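Local coordinates for stromal cell-derived factor 2-like protein (Arabidopsis thaliana, PDB 3MAL) that takes part in endoplasmic reticulum protein quality control and the unfolded protein response, working in a complex with ERDJ3B and BIP1, at residues Lys75-Ala79 with Leu192-Glu196; Leu97-Leu101 with His148-Ser152; Ser104-Gly108 with His158-Tyr162. All coordinates share one frame. Residues are numbered along the deposited sequence.

Contact 1 of 3, residues Lys75-Ala79 with Leu192-Glu196; sequences KQGDA and LPLNE
Here the last modelled residues of the chain dock on a tight turn. Lys75-Ala79 lies in the loop between strands 64-67 and 85-90, and Lys75 to Asp78 form a type II beta turn closed by Asp78 N to Lys75 O at 2.9 Å. Gln76 (phi/psi -52/134) and Gly77 (91/-10) are its corners. Lys75 N also bonds to Asp78 OD2 at 3.0 Å, and Lys75 NZ makes a salt bridge to Asp78 OD1, likewise 3.0 Å. Leu192-Glu196 follows strand 184-190 and is extended through Leu194; the CA atoms of Gly77 and Leu194 come within 4.9 Å. Leu192, chi1 m and chi2 t, points at the turn, its CD1 4.2 Å from Gln76 OE1. The carbonyl O of Pro193 sits 3.3 Å from Gly77 CA. Leu194 brings CD2 to 3.9 Å from Ala79 CB, while its CA makes a CH...O contact with Gly77 O at 3.4 Å. Asn195 (-55/-17; chi1 m, chi2 -35°) donates all three hydrogen bonds between the segments: N to Gly77 O, ND2 to Gln76 O and to Asp78 OD1, each 2.9 Å. Thr19 OG1 hydrogen-bonds Leu192 O and Tyr20 makes backbone hydrogen bonds with Gly77 and Asp78, so the two ends of the modelled chain come together here. Glycine is needed at 77 twice over: a CB would jam against the preceding carbonyl and clash with Asn195 ND2. ND2 spends both hydrogens on this pair of bonds; a glycan on this merely predicted site, absent here, would replace one, and the pair could not remain as modelled.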
loop_
_atom_site.group_PDB
_atom_site.type_symbol
_atom_site.label_atom_id
_atom_site.label_comp_id
_atom_site.label_asym_id
_atom_site.label_seq_id
_atom_site.Cartn_x
_atom_site.Cartn_y
_atom_site.Cartn_z
ATOM N N LYS A 75 14.639 4.702 -11.477
ATOM C CA LYS A 75 13.780 5.365 -12.467
ATOM C C LYS A 75 12.676 4.434 -12.994
ATOM O O LYS A 75 12.721 3.195 -12.801
ATOM C CB LYS A 75 14.635 5.927 -13.612
ATOM C CG LYS A 75 15.259 4.850 -14.545
ATOM C CD LYS A 75 16.402 5.436 -15.345
ATOM C CE LYS A 75 17.007 4.442 -16.292
ATOM N NZ LYS A 75 17.737 3.347 -15.572
ATOM N N GLN A 76 11.670 5.031 -13.634
ATOM C CA GLN A 76 10.608 4.256 -14.276
ATOM C C GLN A 76 11.230 3.211 -15.213
ATOM O O GLN A 76 12.159 3.528 -15.983
ATOM C CB GLN A 76 9.673 5.170 -15.067
ATOM C CG GLN A 76 8.850 6.166 -14.209
ATOM C CD GLN A 76 7.887 6.994 -15.050
ATOM O OE1 GLN A 76 6.648 6.775 -15.053
ATOM N NE2 GLN A 76 8.449 7.952 -15.785
ATOM N N GLY A 77 10.727 1.974 -15.135
ATOM C CA GLY A 77 11.288 0.849 -15.888
ATOM C C GLY A 77 12.381 0.049 -15.166
ATOM O O GLY A 77 12.808 -0.993 -15.656
ATOM N N ASP A 78 12.868 0.553 -14.025
ATOM C CA ASP A 78 13.831 -0.211 -13.230
ATOM C C ASP A 78 13.046 -1.213 -12.370
ATOM O O ASP A 78 11.970 -0.882 -11.845
ATOM C CB ASP A 78 14.695 0.702 -12.334
ATOM C CG ASP A 78 15.732 1.524 -13.114
ATOM O OD1 ASP A 78 15.956 1.294 -14.339
ATOM O OD2 ASP A 78 16.335 2.424 -12.480
ATOM N N ALA A 79 13.557 -2.440 -12.248
ATOM C CA ALA A 79 12.957 -3.425 -11.347
ATOM C C ALA A 79 13.003 -2.923 -9.902
ATOM O O ALA A 79 14.016 -2.371 -9.461
ATOM C CB ALA A 79 13.691 -4.805 -11.462
ATOM N N LEU A 192 5.578 -1.598 -16.567
ATOM C CA LEU A 192 6.364 -0.918 -17.579
ATOM C C LEU A 192 7.550 -1.805 -17.969
ATOM O O LEU A 192 8.068 -2.570 -17.126
ATOM C CB LEU A 192 6.831 0.461 -17.107
ATOM C CG LEU A 192 5.789 1.548 -16.789
ATOM C CD1 LEU A 192 6.507 2.884 -16.646
ATOM C CD2 LEU A 192 4.655 1.627 -17.875
ATOM N N PRO A 193 7.975 -1.724 -19.246
ATOM C CA PRO A 193 9.085 -2.538 -19.738
ATOM C C PRO A 193 10.321 -2.374 -18.879
ATOM O O PRO A 193 10.577 -1.296 -18.346
ATOM C CB PRO A 193 9.338 -1.996 -21.151
ATOM C CG PRO A 193 8.113 -1.276 -21.528
ATOM C CD PRO A 193 7.401 -0.860 -20.285
ATOM N N LEU A 194 11.065 -3.456 -18.727
ATOM C CA LEU A 194 12.350 -3.426 -18.031
ATOM C C LEU A 194 13.402 -2.720 -18.837
ATOM O O LEU A 194 13.685 -3.111 -19.986
ATOM C CB LEU A 194 12.845 -4.842 -17.775
ATOM C CG LEU A 194 12.463 -5.547 -16.498
ATOM C CD1 LEU A 194 12.799 -7.049 -16.672
ATOM C CD2 LEU A 194 13.223 -4.931 -15.330
ATOM N N ASN A 195 14.017 -1.715 -18.226
ATOM C CA ASN A 195 15.124 -1.001 -18.837
ATOM C C ASN A 195 16.243 -1.957 -19.241
ATOM O O ASN A 195 17.107 -1.608 -20.032
ATOM C CB ASN A 195 15.612 0.134 -17.931
ATOM C CG ASN A 195 14.649 1.308 -17.937
ATOM O OD1 ASN A 195 14.048 1.608 -18.965
ATOM N ND2 ASN A 195 14.494 1.967 -16.801
ATOM N N GLU A 196 16.188 -3.156 -18.668
ATOM C CA GLU A 196 16.899 -4.361 -19.136
ATOM C C GLU A 196 17.689 -4.880 -17.961
ATOM O O GLU A 196 17.412 -5.983 -17.478
ATOM C CB GLU A 196 17.806 -4.116 -20.357
ATOM C CG GLU A 196 17.143 -4.317 -21.740
ATOM C CD GLU A 196 18.155 -4.233 -22.903
ATOM O OE1 GLU A 196 19.308 -4.710 -22.733
ATOM O OE2 GLU A 196 17.804 -3.704 -23.998
#

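Contact 2 of 3, residues Leu97-Leu101 with His148-Ser152; sequences LHSHL and HIDTS
Three residues, His148, Thr151 and Ser99, account for most of what is buried between the end of strand 96-100 and the turn that leaves strand 143-148. Leu97-Leu101 is extended through Ser99 (-143/174) and His100 (172/177), then turns a corner at Leu101. His148-Ser152 curls back on itself, with Ile149 (-57/-51) and Asp150 (-72/-34) in helical conformation and a weak Ser152 N to His148 O bond of 2.8 Å. CA atoms pair Ser99 with His148 at 6.9 Å and His100 with Thr151 at 6.4 Å. His148, chi1 t and chi2 -112°, turns one face of its ring to Ser99: Ser99 CB stands 3.5 Å from the ring centroid, 4° off the normal, a CH-pi contact. The ring's ND1 is held from its own turn, by Thr151 OG1 at 2.7 Å and by Thr151 N at 3.3 Å, while NE2 bonds to Gly124. Thr151 (chi1 p) turns CG2 to the strand, 3.9 Å from both His100 CA and Leu101 CD2. Its OG1 shares a water with Ser99 OG, at 3.1 and 2.9 Å respectively; Ser99 (chi1 t) also bonds to the backbone O of Glu111. Direct contact is thus mainly packing, with the water joining the two hydroxyls. In this beta-trefoil, strand 143-148 belongs to the six-stranded barrel and strand 96-100 to the second sheet, where it pairs antiparallel with 110-115. Trp127 of barrel strand 127-131 meets the His148 ring edge-to-face and touches Ser99, so the contact fills the join between barrel and second sheet.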
loop_
_atom_site.group_PDB
_atom_site.type_symbol
_atom_site.label_atom_id
_atom_site.label_comp_id
_atom_site.label_asym_id
_atom_site.label_seq_id
_atom_site.Cartn_x
_atom_site.Cartn_y
_atom_site.Cartn_z
ATOM N N LEU A 97 0.128 6.538 -0.172
ATOM C CA LEU A 97 -0.034 5.593 0.951
ATOM C C LEU A 97 0.854 6.051 2.136
ATOM O O LEU A 97 2.053 6.269 1.967
ATOM C CB LEU A 97 0.360 4.168 0.523
ATOM C CG LEU A 97 -0.005 3.095 1.564
ATOM C CD1 LEU A 97 -1.541 3.032 1.755
ATOM C CD2 LEU A 97 0.620 1.709 1.224
ATOM N N HIS A 98 0.264 6.190 3.318
ATOM C CA HIS A 98 0.887 6.970 4.416
ATOM C C HIS A 98 0.610 6.308 5.768
ATOM O O HIS A 98 -0.435 5.676 5.971
ATOM C CB HIS A 98 0.286 8.391 4.414
ATOM C CG HIS A 98 0.991 9.404 5.281
ATOM N ND1 HIS A 98 2.092 10.122 4.856
ATOM C CD2 HIS A 98 0.680 9.893 6.509
ATOM C CE1 HIS A 98 2.450 10.980 5.800
ATOM N NE2 HIS A 98 1.610 10.859 6.812
ATOM N N SER A 99 1.529 6.468 6.688
ATOM C CA SER A 99 1.322 6.093 8.108
ATOM C C SER A 99 1.997 7.099 9.081
ATOM O O SER A 99 2.603 8.023 8.660
ATOM C CB SER A 99 1.504 4.610 8.498
ATOM O OG SER A 99 0.991 4.220 9.743
ATOM N N HIS A 100 1.748 6.891 10.372
ATOM C CA HIS A 100 2.033 7.796 11.432
ATOM C C HIS A 100 1.421 7.278 12.756
ATOM O O HIS A 100 0.826 6.256 12.809
ATOM C CB HIS A 100 1.551 9.188 11.082
ATOM C CG HIS A 100 0.170 9.275 10.501
ATOM N ND1 HIS A 100 -0.746 8.252 10.520
ATOM C CD2 HIS A 100 -0.437 10.296 9.862
ATOM C CE1 HIS A 100 -1.867 8.652 9.965
ATOM N NE2 HIS A 100 -1.707 9.888 9.551
ATOM N N LEU A 101 1.663 8.002 13.822
ATOM C CA LEU A 101 1.254 7.536 15.118
ATOM C C LEU A 101 -0.136 8.003 15.496
ATOM O O LEU A 101 -0.292 8.715 16.467
ATOM C CB LEU A 101 2.265 7.895 16.210
ATOM C CG LEU A 101 3.728 7.479 16.066
ATOM C CD1 LEU A 101 4.694 8.115 17.046
ATOM C CD2 LEU A 101 3.911 6.050 16.060
ATOM N N HIS A 148 6.384 0.203 6.989
ATOM C CA HIS A 148 6.435 1.646 7.024
ATOM C C HIS A 148 7.770 2.054 7.662
ATOM O O HIS A 148 8.069 1.630 8.776
ATOM C CB HIS A 148 5.231 2.181 7.804
ATOM C CG HIS A 148 5.089 3.681 7.771
ATOM N ND1 HIS A 148 5.271 4.472 8.886
ATOM C CD2 HIS A 148 4.759 4.524 6.764
ATOM C CE1 HIS A 148 5.069 5.741 8.567
ATOM N NE2 HIS A 148 4.752 5.799 7.286
ATOM N N ILE A 149 8.567 2.840 6.949
ATOM C CA ILE A 149 9.902 3.267 7.437
ATOM C C ILE A 149 9.851 3.988 8.795
ATOM O O ILE A 149 10.560 3.589 9.723
ATOM C CB ILE A 149 10.675 4.175 6.427
ATOM C CG1 ILE A 149 10.920 3.471 5.085
ATOM C CG2 ILE A 149 12.010 4.719 7.065
ATOM C CD1 ILE A 149 11.829 2.249 5.126
ATOM N N ASP A 150 8.991 5.004 8.920
ATOM C CA ASP A 150 9.012 5.894 10.094
ATOM C C ASP A 150 8.493 5.268 11.377
ATOM O O ASP A 150 8.988 5.588 12.465
ATOM C CB ASP A 150 8.298 7.236 9.798
ATOM C CG ASP A 150 9.138 8.159 8.915
ATOM O OD1 ASP A 150 10.330 7.867 8.731
ATOM O OD2 ASP A 150 8.622 9.163 8.387
ATOM N N THR A 151 7.503 4.381 11.258
ATOM C CA THR A 151 6.894 3.747 12.422
ATOM C C THR A 151 7.298 2.292 12.607
ATOM O O THR A 151 7.040 1.719 13.658
ATOM C CB THR A 151 5.345 3.760 12.349
ATOM O OG1 THR A 151 4.921 3.092 11.155
ATOM C CG2 THR A 151 4.783 5.179 12.380
ATOM N N SER A 152 7.896 1.687 11.581
ATOM C CA SER A 152 8.150 0.241 11.543
ATOM C C SER A 152 6.887 -0.653 11.498
ATOM O O SER A 152 6.996 -1.865 11.661
ATOM C CB SER A 152 9.076 -0.195 12.699
ATOM O OG SER A 152 10.309 0.463 12.622
HETATM O O HOH W 1 2.395 1.677 9.955
#

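Contact 3 of 3, residues Ser104-Gly108 with His158-Tyr162; sequences SPISG and HDKKY
This is a surface packing contact between a loop and the end of a strand, with no hydrogen bond between the two segments. Ser104-Gly108 lies in the loop joining strands 96-100 and 110-115; His158-Tyr162 lies at the end of strand 154-161, where an inverse gamma turn centred on Asp159 (phi/psi -79/62) bends the chain before the weakly bonded stretch at Lys160 and Lys161. The loop is a tight curl, Pro105 (-73/-22), Ile106 (-105/-52) and Ser107 (-101/-4), ending at Gly108 with positive phi (66/31). Nearest CA atoms are Ile106 and Lys160, 7.3 Å apart. Ile106 (chi1 m, chi2 t) is the central side chain. Its CD1 lies over the Tyr162 ring, 4.1 Å from the centroid and 20° off the normal in a CH-pi contact, and 3.6 Å from Lys161 O, while CG2 comes to 4.2 Å from Lys160 CB. The CA-CB bond of Tyr162 points sideways, and chi1 m with chi2 104° carries the ring to Pro105 and Ile106; Pro105 CG meets it at the edge, 3.2 Å from OH and 4.1 Å from CE2. Farther along, Ser107 CB is 4.4 Å from Lys160 CD, and Ser107 OG lies 3.8 Å from His158 CE1, near the ring plane. The polar link between the segments is indirect: Glu171 of strand 170-175 hydrogen-bonds Ser107 OG, Ser104 OG, Ile106 N and His158 NE2. Such packing of a hairpin loop on a strand from the next MIR repeat belongs to the beta-trefoil, whose three repeats bring their hairpins together in the cap at one end of the barrel.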
loop_
_atom_site.group_PDB
_atom_site.type_symbol
_atom_site.label_atom_id
_atom_site.label_comp_id
_atom_site.label_asym_id
_atom_site.label_seq_id
_atom_site.Cartn_x
_atom_site.Cartn_y
_atom_site.Cartn_z
ATOM N N SER A 104 -5.835 3.694 14.330
ATOM C CA SER A 104 -6.740 3.228 13.265
ATOM C C SER A 104 -8.154 3.088 13.851
ATOM O O SER A 104 -8.290 2.851 15.053
ATOM C CB SER A 104 -6.243 1.896 12.697
ATOM O OG SER A 104 -6.304 0.820 13.641
ATOM N N PRO A 105 -9.205 3.218 13.014
ATOM C CA PRO A 105 -10.548 3.392 13.601
ATOM C C PRO A 105 -11.212 2.180 14.252
ATOM O O PRO A 105 -12.127 2.369 15.068
ATOM C CB PRO A 105 -11.400 3.894 12.414
ATOM C CG PRO A 105 -10.489 3.947 11.225
ATOM C CD PRO A 105 -9.227 3.230 11.550
ATOM N N ILE A 106 -10.804 0.959 13.907
ATOM C CA ILE A 106 -11.475 -0.220 14.455
ATOM C C ILE A 106 -10.640 -0.899 15.538
ATOM O O ILE A 106 -11.142 -1.122 16.649
ATOM C CB ILE A 106 -11.936 -1.261 13.350
ATOM C CG1 ILE A 106 -12.998 -0.637 12.431
ATOM C CG2 ILE A 106 -12.521 -2.502 13.989
ATOM C CD1 ILE A 106 -13.578 -1.621 11.376
ATOM N N SER A 107 -9.378 -1.198 15.225
ATOM C CA SER A 107 -8.528 -2.006 16.106
ATOM C C SER A 107 -7.525 -1.189 16.950
ATOM O O SER A 107 -6.812 -1.745 17.784
ATOM C CB SER A 107 -7.801 -3.084 15.303
ATOM O OG SER A 107 -6.913 -2.487 14.352
ATOM N N GLY A 108 -7.463 0.119 16.743
ATOM C CA GLY A 108 -6.563 0.959 17.551
ATOM C C GLY A 108 -5.098 0.643 17.300
ATOM O O GLY A 108 -4.258 0.775 18.205
ATOM N N HIS A 158 -7.332 -7.475 7.915
ATOM C CA HIS A 158 -8.013 -8.545 8.664
ATOM C C HIS A 158 -9.520 -8.451 8.440
ATOM O O HIS A 158 -10.024 -7.460 7.920
ATOM C CB HIS A 158 -7.734 -8.503 10.179
ATOM C CG HIS A 158 -7.619 -7.119 10.764
ATOM N ND1 HIS A 158 -6.890 -6.859 11.908
ATOM C CD2 HIS A 158 -8.119 -5.924 10.364
ATOM C CE1 HIS A 158 -6.949 -5.568 12.191
ATOM N NE2 HIS A 158 -7.695 -4.975 11.272
ATOM N N ASP A 159 -10.226 -9.483 8.870
ATOM C CA ASP A 159 -11.671 -9.564 8.741
ATOM C C ASP A 159 -12.323 -8.705 9.844
ATOM O O ASP A 159 -13.036 -9.218 10.708
ATOM C CB ASP A 159 -12.076 -11.034 8.880
ATOM C CG ASP A 159 -13.533 -11.276 8.584
ATOM O OD1 ASP A 159 -14.145 -10.484 7.845
ATOM O OD2 ASP A 159 -14.066 -12.261 9.119
ATOM N N LYS A 160 -12.039 -7.404 9.808
ATOM C CA LYS A 160 -12.646 -6.404 10.694
ATOM C C LYS A 160 -13.177 -5.318 9.782
ATOM O O LYS A 160 -12.398 -4.659 9.100
ATOM C CB LYS A 160 -11.617 -5.857 11.696
ATOM C CG LYS A 160 -11.056 -6.954 12.613
ATOM C CD LYS A 160 -10.362 -6.366 13.836
ATOM C CE LYS A 160 -9.643 -7.439 14.666
ATOM N NZ LYS A 160 -10.566 -8.102 15.626
ATOM N N LYS A 161 -14.509 -5.160 9.746
ATOM C CA LYS A 161 -15.147 -4.403 8.678
ATOM C C LYS A 161 -15.933 -3.189 9.137
ATOM O O LYS A 161 -16.552 -3.206 10.203
ATOM C CB LYS A 161 -16.102 -5.299 7.883
ATOM C CG LYS A 161 -15.496 -6.533 7.251
ATOM C CD LYS A 161 -16.570 -7.158 6.379
ATOM C CE LYS A 161 -16.523 -8.669 6.336
ATOM N NZ LYS A 161 -15.733 -9.157 5.184
ATOM N N TYR A 162 -15.930 -2.146 8.306
ATOM C CA TYR A 162 -16.818 -0.991 8.500
ATOM C C TYR A 162 -18.271 -1.423 8.247
ATOM O O TYR A 162 -18.509 -2.443 7.599
ATOM C CB TYR A 162 -16.380 0.175 7.582
ATOM C CG TYR A 162 -14.960 0.623 7.893
ATOM C CD1 TYR A 162 -13.893 0.278 7.067
ATOM C CD2 TYR A 162 -14.686 1.346 9.051
ATOM C CE1 TYR A 162 -12.577 0.677 7.377
ATOM C CE2 TYR A 162 -13.404 1.737 9.382
ATOM C CZ TYR A 162 -12.348 1.408 8.547
ATOM O OH TYR A 162 -11.090 1.810 8.915
#

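Contacts 2 and 3 both join the 96-115 hairpin region of the second MIR repeat to residues 148-162 of the third, alternating along the chain, so that the two repeats are tied twice. Their centres are about 17 Å apart and both reach the same branched sheet. Contact 1 stands away from them, its centre about 27 Å from that of contact 2 and 36 Å from that of contact 3, on the opposite side of the chain's centre from contact 3. It joins an internal loop to the C-terminal end of the model, and the chain between them contains both other contacts. A bound 1,2-ethanediol, probably from the crystallisation liquor, lies about 4 Å from the Tyr162 side chain at contact 3.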